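Local coordinates for Low molecular weight protein-tyrosine-phosphatase PtpA (Staphylococcus aureus, PDB 3ROF) that removes phosphate from phosphotyrosine residues of proteins and probably acts as a secreted effector that counteracts host defences during infection, at residues D8-C13 with D82-I87; V88-S93 with F110-F115. One frame throughout, in Å; residues are numbered along the deposited sequence.

Interaction 1: D8-C13 with D82-I87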
ATOM      1  N   ASP A   8       4.314 -11.169  -2.575  1.00  7.40           N
ATOM      2  CA  ASP A   8       3.839 -10.265  -1.564  1.00  7.80           C
ATOM      3  C   ASP A   8       4.010  -8.831  -2.017  1.00  8.26           C
ATOM      4  O   ASP A   8       5.104  -8.447  -2.451  1.00  9.82           O
ATOM      5  CB  ASP A   8       4.615 -10.489  -0.280  1.00 11.24           C
ATOM      6  CG  ASP A   8       4.374 -11.845   0.291  1.00 11.09           C
ATOM      7  OD1 ASP A   8       3.310 -12.049   0.898  1.00 10.71           O
ATOM      8  OD2 ASP A   8       5.236 -12.727   0.102  1.00 20.03           O
ATOM      9  N   VAL A   9       2.938  -8.049  -1.901  1.00  6.35           N
ATOM     10  CA  VAL A   9       2.991  -6.614  -2.153  1.00  6.67           C
ATOM     11  C   VAL A   9       2.638  -5.876  -0.889  1.00  5.56           C
ATOM     12  O   VAL A   9       1.627  -6.194  -0.258  1.00  6.63           O
ATOM     13  CB  VAL A   9       2.060  -6.160  -3.359  1.00  8.54           C
ATOM     14  CG1 VAL A   9       0.646  -6.599  -3.230  1.00 11.71           C
ATOM     15  CG2 VAL A   9       2.141  -4.682  -3.607  1.00  9.23           C
ATOM     16  N   ALA A  10       3.438  -4.882  -0.518  1.00  5.64           N
ATOM     17  CA  ALA A  10       3.140  -4.032   0.649  1.00  5.15           C
ATOM     18  C   ALA A  10       2.973  -2.617   0.219  1.00  4.51           C
ATOM     19  O   ALA A  10       3.849  -2.065  -0.435  1.00  6.48           O
ATOM     20  CB  ALA A  10       4.251  -4.093   1.681  1.00  6.52           C
ATOM     21  N   PHE A  11       1.875  -2.004   0.631  1.00  4.33           N
ATOM     22  CA  PHE A  11       1.721  -0.553   0.544  1.00  3.71           C
ATOM     23  C   PHE A  11       2.328   0.051   1.795  1.00  3.93           C
ATOM     24  O   PHE A  11       2.117  -0.451   2.905  1.00  4.77           O
ATOM     25  CB  PHE A  11       0.237  -0.197   0.411  1.00  4.37           C
ATOM     26  CG  PHE A  11      -0.373  -0.699  -0.852  1.00  4.17           C
ATOM     27  CD1 PHE A  11      -0.141  -0.026  -2.053  1.00  4.57           C
ATOM     28  CD2 PHE A  11      -1.137  -1.855  -0.865  1.00  5.00           C
ATOM     29  CE1 PHE A  11      -0.701  -0.500  -3.233  1.00  5.84           C
ATOM     30  CE2 PHE A  11      -1.712  -2.299  -2.030  1.00  5.52           C
ATOM     31  CZ  PHE A  11      -1.491  -1.648  -3.216  1.00  5.90           C
ATOM     32  N   VAL A  12       3.007   1.190   1.633  1.00  4.36           N
ATOM     33  CA  VAL A  12       3.722   1.805   2.766  1.00  4.14           C
ATOM     34  C   VAL A  12       3.479   3.292   2.783  1.00  4.52           C
ATOM     35  O   VAL A  12       3.630   3.995   1.769  1.00  5.11           O
ATOM     36  CB  VAL A  12       5.242   1.552   2.709  1.00  4.84           C
ATOM     37  CG1 VAL A  12       5.926   2.150   3.910  1.00  6.53           C
ATOM     38  CG2 VAL A  12       5.536   0.055   2.636  1.00  6.37           C
ATOM     39  N   CYS A  13       3.055   3.788   3.942  1.00  3.93           N
ATOM     40  CA  CYS A  13       2.841   5.204   4.178  1.00  4.77           C
ATOM     41  C   CYS A  13       3.562   5.572   5.473  1.00  4.51           C
ATOM     42  O   CYS A  13       4.494   4.888   5.851  1.00  4.87           O
ATOM     43  CB  CYS A  13       1.328   5.569   4.166  1.00  5.43           C
ATOM     44  SG  CYS A  13       0.340   4.719   5.421  1.00  5.15           S
ATOM     45  N   ASP A  82      12.201  -5.420   7.236  1.00 11.42           N
ATOM     46  CA  ASP A  82      11.035  -5.703   6.398  1.00 10.45           C
ATOM     47  C   ASP A  82      11.402  -5.618   4.920  1.00  9.23           C
ATOM     48  O   ASP A  82      12.141  -4.725   4.482  1.00 10.24           O
ATOM     49  CB  ASP A  82       9.896  -4.711   6.697  1.00  8.99           C
ATOM     50  CG  ASP A  82       8.846  -5.265   7.607  1.00  8.41           C
ATOM     51  OD1 ASP A  82       8.804  -6.500   7.843  1.00 16.57           O
ATOM     52  OD2 ASP A  82       8.041  -4.478   8.108  1.00  9.76           O
ATOM     53  N   ASP A  83      10.813  -6.521   4.150  1.00 10.84           N
ATOM     54  CA  ASP A  83      11.032  -6.601   2.711  1.00 11.00           C
ATOM     55  C   ASP A  83       9.883  -7.420   2.119  1.00  9.97           C
ATOM     56  O   ASP A  83       9.305  -8.272   2.795  1.00 10.70           O
ATOM     57  CB  ASP A  83      12.367  -7.296   2.432  1.00 12.17           C
ATOM     58  CG  ASP A  83      12.966  -6.941   1.080  1.00 11.91           C
ATOM     59  OD1 ASP A  83      12.288  -6.324   0.221  1.00 11.34           O
ATOM     60  OD2 ASP A  83      14.156  -7.279   0.885  1.00 14.92           O
ATOM     61  N   PHE A  84       9.560  -7.145   0.867  1.00 10.15           N
ATOM     62  CA  PHE A  84       8.458  -7.755   0.172  1.00  8.71           C
ATOM     63  C   PHE A  84       8.858  -7.800  -1.302  1.00 10.22           C
ATOM     64  O   PHE A  84       9.756  -7.074  -1.728  1.00 14.97           O
ATOM     65  CB  PHE A  84       7.186  -6.904   0.314  1.00  8.30           C
ATOM     66  CG  PHE A  84       6.819  -6.611   1.742  1.00  7.63           C
ATOM     67  CD1 PHE A  84       5.967  -7.424   2.411  1.00  7.45           C
ATOM     68  CD2 PHE A  84       7.337  -5.489   2.407  1.00  9.11           C
ATOM     69  CE1 PHE A  84       5.631  -7.164   3.737  1.00  9.60           C
ATOM     70  CE2 PHE A  84       7.019  -5.239   3.702  1.00  9.88           C
ATOM     71  CZ  PHE A  84       6.164  -6.063   4.369  1.00 10.22           C
ATOM     72  N   ASP A  85       8.188  -8.612  -2.099  1.00  8.18           N
ATOM     73  CA  ASP A  85       8.508  -8.641  -3.522  1.00  8.09           C
ATOM     74  C   ASP A  85       8.286  -7.278  -4.189  1.00  6.91           C
ATOM     75  O   ASP A  85       9.081  -6.863  -5.057  1.00  7.94           O
ATOM     76  CB  ASP A  85       7.690  -9.697  -4.243  1.00  9.03           C
ATOM     77  CG  ASP A  85       7.980 -11.078  -3.716  1.00 10.12           C
ATOM     78  OD1 ASP A  85       9.130 -11.511  -3.851  1.00 19.05           O
ATOM     79  OD2 ASP A  85       7.109 -11.699  -3.085  1.00 12.38           O
ATOM     80  N   TYR A  86       7.198  -6.606  -3.797  1.00  6.97           N
ATOM     81  CA  TYR A  86       6.854  -5.296  -4.325  1.00  6.28           C
ATOM     82  C   TYR A  86       6.506  -4.406  -3.162  1.00  5.70           C
ATOM     83  O   TYR A  86       5.745  -4.828  -2.293  1.00  7.10           O
ATOM     84  CB  TYR A  86       5.663  -5.371  -5.277  1.00  7.67           C
ATOM     85  CG  TYR A  86       5.939  -6.307  -6.431  1.00  7.36           C
ATOM     86  CD1 TYR A  86       6.558  -5.855  -7.596  1.00  8.51           C
ATOM     87  CD2 TYR A  86       5.637  -7.665  -6.328  1.00  7.60           C
ATOM     88  CE1 TYR A  86       6.893  -6.751  -8.619  1.00 10.65           C
ATOM     89  CE2 TYR A  86       5.952  -8.544  -7.344  1.00  8.99           C
ATOM     90  CZ  TYR A  86       6.556  -8.068  -8.479  1.00  9.33           C
ATOM     91  OH  TYR A  86       6.867  -8.955  -9.487  1.00 12.15           O
ATOM     92  N   ILE A  87       7.083  -3.219  -3.133  1.00  6.20           N
ATOM     93  CA  ILE A  87       6.823  -2.226  -2.074  1.00  6.44           C
ATOM     94  C   ILE A  87       6.315  -0.974  -2.782  1.00  6.25           C
ATOM     95  O   ILE A  87       7.003  -0.433  -3.660  1.00  7.00           O
ATOM     96  CB  ILE A  87       8.093  -1.921  -1.233  1.00  6.09           C
ATOM     97  CG1 ILE A  87       8.658  -3.218  -0.641  1.00  8.11           C
ATOM     98  CG2 ILE A  87       7.764  -0.938  -0.150  1.00  7.57           C
ATOM     99  CD1 ILE A  87       9.918  -3.026   0.057  1.00 17.96           C
TER
HETATM  100  O   HOH W   1       8.001 -11.064  -0.255  1.00 25.43           O
HETATM  101  O   HOH W   2       6.978 -14.127  -1.434  1.00 26.82           O

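Interaction 2: V88-S93 with F110-F115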
ATOM      1  N   VAL A  88       5.129  -0.512  -2.407  1.00  5.14           N
ATOM      2  CA  VAL A  88       4.481   0.571  -3.100  1.00  5.64           C
ATOM      3  C   VAL A  88       4.239   1.691  -2.074  1.00  4.87           C
ATOM      4  O   VAL A  88       3.343   1.604  -1.222  1.00  5.16           O
ATOM      5  CB  VAL A  88       3.169   0.129  -3.758  1.00  5.37           C
ATOM      6  CG1 VAL A  88       2.510   1.326  -4.475  1.00  7.04           C
ATOM      7  CG2 VAL A  88       3.446  -1.025  -4.735  1.00  7.32           C
ATOM      8  N   ALA A  89       5.064   2.723  -2.183  1.00  5.28           N
ATOM      9  CA  ALA A  89       5.073   3.861  -1.280  1.00  5.44           C
ATOM     10  C   ALA A  89       4.067   4.904  -1.740  1.00  5.40           C
ATOM     11  O   ALA A  89       3.785   5.018  -2.925  1.00  6.00           O
ATOM     12  CB  ALA A  89       6.462   4.477  -1.285  1.00  6.45           C
ATOM     13  N   MET A  90       3.598   5.739  -0.798  1.00  5.34           N
ATOM     14  CA  MET A  90       2.665   6.792  -1.161  1.00  5.38           C
ATOM     15  C   MET A  90       3.313   8.093  -1.610  1.00  5.89           C
ATOM     16  O   MET A  90       2.820   8.708  -2.571  1.00  6.68           O
ATOM     17  CB  MET A  90       1.695   7.031  -0.007  1.00  5.20           C
ATOM     18  CG  MET A  90       0.887   5.786   0.328  1.00  6.41           C
ATOM     19  SD  MET A  90      -0.255   5.386  -1.014  1.00  6.48           S
ATOM     20  CE  MET A  90      -0.543   3.679  -0.673  1.00 13.07           C
ATOM     21  N   ASP A  91       4.362   8.532  -0.931  1.00  6.10           N
ATOM     22  CA  ASP A  91       4.982   9.797  -1.238  1.00  7.24           C
ATOM     23  C   ASP A  91       6.510   9.680  -1.111  1.00  7.13           C
ATOM     24  O   ASP A  91       7.061   8.616  -0.774  1.00  6.97           O
ATOM     25  CB  ASP A  91       4.368  10.934  -0.370  1.00  6.69           C
ATOM     26  CG  ASP A  91       4.721  10.860   1.111  1.00  6.71           C
ATOM     27  OD1 ASP A  91       5.795  10.350   1.424  1.00  7.14           O
ATOM     28  OD2 ASP A  91       3.888  11.335   1.936  1.00  7.13           O
ATOM     29  N   GLN A  92       7.199  10.756  -1.486  1.00  7.57           N
ATOM     30  CA  GLN A  92       8.647  10.721  -1.525  1.00  9.63           C
ATOM     31  C   GLN A  92       9.239  10.484  -0.155  1.00  7.64           C
ATOM     32  O   GLN A  92      10.267   9.796  -0.032  1.00  8.64           O
ATOM     33  CB  GLN A  92       9.195  12.025  -2.080  1.00 12.53           C
ATOM     34  CG  GLN A  92      10.694  12.002  -2.281  1.00 14.87           C
ATOM     35  CD  GLN A  92      11.131  10.928  -3.292  1.00 20.02           C
ATOM     36  OE1 GLN A  92      10.504  10.763  -4.338  1.00 28.91           O
ATOM     37  NE2 GLN A  92      12.205  10.207  -2.979  1.00 22.41           N
ATOM     38  N   SER A  93       8.658  11.075   0.896  1.00  8.11           N
ATOM     39  CA  SER A  93       9.208  10.841   2.234  1.00  7.35           C
ATOM     40  C   SER A  93       9.137   9.369   2.587  1.00  6.15           C
ATOM     41  O   SER A  93      10.022   8.849   3.254  1.00  6.74           O
ATOM     42  CB  SER A  93       8.505  11.707   3.280  1.00  9.97           C
ATOM     43  OG  SER A  93       7.164  11.286   3.568  1.00  9.55           O
ATOM     44  N   PHE A 110       8.378   1.173  -5.617  1.00  6.91           N
ATOM     45  CA  PHE A 110       7.697   2.115  -6.523  1.00  7.16           C
ATOM     46  C   PHE A 110       6.903   3.086  -5.677  1.00  6.61           C
ATOM     47  O   PHE A 110       6.601   2.792  -4.527  1.00  8.12           O
ATOM     48  CB  PHE A 110       6.708   1.391  -7.419  1.00  8.47           C
ATOM     49  CG  PHE A 110       7.326   0.393  -8.308  1.00 11.08           C
ATOM     50  CD1 PHE A 110       7.956   0.799  -9.468  1.00 21.74           C
ATOM     51  CD2 PHE A 110       7.232  -0.957  -8.070  1.00 12.64           C
ATOM     52  CE1 PHE A 110       8.516  -0.123 -10.340  1.00 25.95           C
ATOM     53  CE2 PHE A 110       7.812  -1.897  -8.959  1.00 15.07           C
ATOM     54  CZ  PHE A 110       8.435  -1.460 -10.077  1.00 21.97           C
ATOM     55  N   LYS A 111       6.487   4.207  -6.273  1.00  6.66           N
ATOM     56  CA  LYS A 111       5.386   5.016  -5.759  1.00  6.72           C
ATOM     57  C   LYS A 111       4.098   4.577  -6.432  1.00  6.31           C
ATOM     58  O   LYS A 111       4.084   4.241  -7.602  1.00  6.29           O
ATOM     59  CB  LYS A 111       5.617   6.496  -6.020  1.00  7.30           C
ATOM     60  CG  LYS A 111       6.724   7.085  -5.200  1.00 12.38           C
ATOM     61  CD  LYS A 111       6.853   8.630  -5.555  1.00 17.80           C
ATOM     62  CE  LYS A 111       7.979   9.334  -4.853  1.00 14.55           C
ATOM     63  NZ  LYS A 111       7.981  10.720  -5.359  1.00 13.21           N
ATOM     64  N   LEU A 112       3.000   4.617  -5.671  1.00  5.28           N
ATOM     65  CA  LEU A 112       1.685   4.243  -6.164  1.00  5.79           C
ATOM     66  C   LEU A 112       1.381   4.895  -7.497  1.00  5.16           C
ATOM     67  O   LEU A 112       0.875   4.231  -8.434  1.00  5.54           O
ATOM     68  CB  LEU A 112       0.629   4.613  -5.154  1.00  5.82           C
ATOM     69  CG  LEU A 112      -0.817   4.270  -5.556  1.00  6.03           C
ATOM     70  CD1 LEU A 112      -1.074   2.798  -5.479  1.00  9.91           C
ATOM     71  CD2 LEU A 112      -1.822   5.011  -4.694  1.00 10.58           C
ATOM     72  N   LEU A 113       1.611   6.204  -7.602  1.00  5.34           N
ATOM     73  CA  LEU A 113       1.145   6.947  -8.778  1.00  5.73           C
ATOM     74  C   LEU A 113       2.019   6.736 -10.017  1.00  6.53           C
ATOM     75  O   LEU A 113       1.679   7.247 -11.090  1.00  7.07           O
ATOM     76  CB  LEU A 113       0.936   8.419  -8.418  1.00  7.99           C
ATOM     77  CG  LEU A 113      -0.234   8.638  -7.439  1.00  6.77           C
ATOM     78  CD1 LEU A 113      -0.279  10.118  -7.053  1.00  9.77           C
ATOM     79  CD2 LEU A 113      -1.587   8.228  -8.027  1.00 10.64           C
ATOM     80  N   GLU A 114       3.095   5.962  -9.891  1.00  5.75           N
ATOM     81  CA  GLU A 114       3.811   5.515 -11.083  1.00  7.06           C
ATOM     82  C   GLU A 114       2.924   4.614 -11.961  1.00  6.85           C
ATOM     83  O   GLU A 114       3.173   4.497 -13.166  1.00 10.03           O
ATOM     84  CB  GLU A 114       5.091   4.767 -10.730  1.00  7.90           C
ATOM     85  CG  GLU A 114       6.124   5.618 -10.111  1.00 11.89           C
ATOM     86  CD  GLU A 114       7.406   4.866  -9.944  1.00 16.48           C
ATOM     87  OE1 GLU A 114       8.106   4.625 -10.965  1.00 23.70           O
ATOM     88  OE2 GLU A 114       7.724   4.471  -8.827  1.00 13.43           O
ATOM     89  N   PHE A 115       1.872   4.057 -11.368  1.00  6.64           N
ATOM     90  CA  PHE A 115       0.921   3.187 -12.055  1.00  6.55           C
ATOM     91  C   PHE A 115      -0.340   3.942 -12.486  1.00  7.03           C
ATOM     92  O   PHE A 115      -1.309   3.312 -12.875  1.00  8.36           O
ATOM     93  CB  PHE A 115       0.586   2.014 -11.169  1.00  7.59           C
ATOM     94  CG  PHE A 115       1.799   1.152 -10.882  1.00  6.56           C
ATOM     95  CD1 PHE A 115       2.194   0.163 -11.781  1.00  7.87           C
ATOM     96  CD2 PHE A 115       2.560   1.347  -9.722  1.00  5.77           C
ATOM     97  CE1 PHE A 115       3.331  -0.589 -11.519  1.00  9.59           C
ATOM     98  CE2 PHE A 115       3.690   0.617  -9.465  1.00  8.98           C
ATOM     99  CZ  PHE A 115       4.083  -0.352 -10.370  1.00  9.01           C
TER
HETATM  100  O   HOH W   3       2.462   7.966  -5.336  1.00  6.75           O

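Interaction 1: D8-C13 with D82-I87
V9–A10 and Y86–I87 pair as parallel strands, with D85 just before the second, and Y86 bridges two residues of the other strand: its N donates to D8 O (3.1 Å) and its O accepts from A10 N (2.9 Å). V9 CA and I87 CA add weaker CA-H...O contacts to Y86 O and A10 O. Just before the strand, F84 folds its ring back over the sheet. The methyl of A10 sits above the middle of the ring, 3.5 Å from its centroid and 11° off the normal, a CH-pi contact that places CB almost evenly among the six ring carbons. Farther along the same face, V12 CG2 meets I87 CG2 at 3.7 Å. V9 and Y86 share the other face, where V9 CG2, anti to its backbone N, lies 4.0 Å from Y86 CB.

Just ahead of strand 86-89, D85 OD2 takes the amide hydrogen of D8 N through its anti lone pair (2.9 Å, N-H...O 166°). This brings the two carboxylates close, OD2 to OD2 3.8 Å with planes only 12° apart; two waters flank the pair, in reach of both oxygens, and may ease the repulsion. D8 OD1 turns instead to H42 NE2.

The contact joins the two central strands of the parallel sheet of the low molecular weight phosphatase fold, 7-13 leading to C13. Strand 39-45 flanks 7-13 on its other side, and its H42 ring also meets F84. Against the V9 and Y86 face lies helix 132-153, with Y149 and I150 touching Y86 and D153 hydrogen-bonded to its hydroxyl.

Interaction 2: V88-S93 with F110-F115
V88 CG1 presses against the backbone of L112, 3.5 Å from its CA, a tight carbon pair. L112 CB lies 3.8 Å from the same methyl, with CD1 also close by. The other branch of L112, CD2, reaches the sulfur of M90 at 4.0 Å, the two side chains crossing obliquely. M90 CB points away from 110-115, but the bend at chi2 (-68°) brings SD back to the leucine.

The two backbones run parallel, V88 beside F110 and A89 beside K111. A89 N donates to F110 O (2.8 Å), and A89 O receives L112 N almost along its C=O axis (2.9 Å). Where the strands end, a water continues the connection, donating to M90 O and accepting from L113 N.

K111 stretches out fully beyond CG, past the carbonyl carbon of D91, to where NZ donates to Q92 OE1 (2.7 Å). The ammonium stands 22° out of the plane of this amide carbonyl and also forms a salt bridge with D122. E114 OE2 takes the amide hydrogen of K111 N through its anti lone pair, joining the 3-10 turn to the strand end.

D91 caps helix 92-101 at N94 N and accepts from S93 OG, while its OD2 pairs with R19. That helix links strands 86-89 and 108-111 in a beta-alpha-beta crossover and packs on A89 and K111, whereas L112 and F115 turn to helix 132-153.

Overall arrangement
Interactions 1 and 2 are successive joints of one four-stranded parallel sheet, meeting on strand 86-89, their centres 11 Å apart. That strand probably bonds on both sides: A10 O lies 2.8 Å from V88 N, and I87 O 2.9 Å from F110 N, which would carry the hydrogen-bond ladder from 7-13 through to 108-111. F11 CD1 packs on V88 CB at 3.7 Å. At the C-terminal end of the parallel strands the contacts converge on the active site: C13, the nucleophile by similarity, ends 8-13, and its CB lies 3.9 Å from M90 CG. C13 to R19 fits the C-x5-R signature of a phosphatase P-loop, and a bound phosphate ion lies about 6 Å from the M90 side chain.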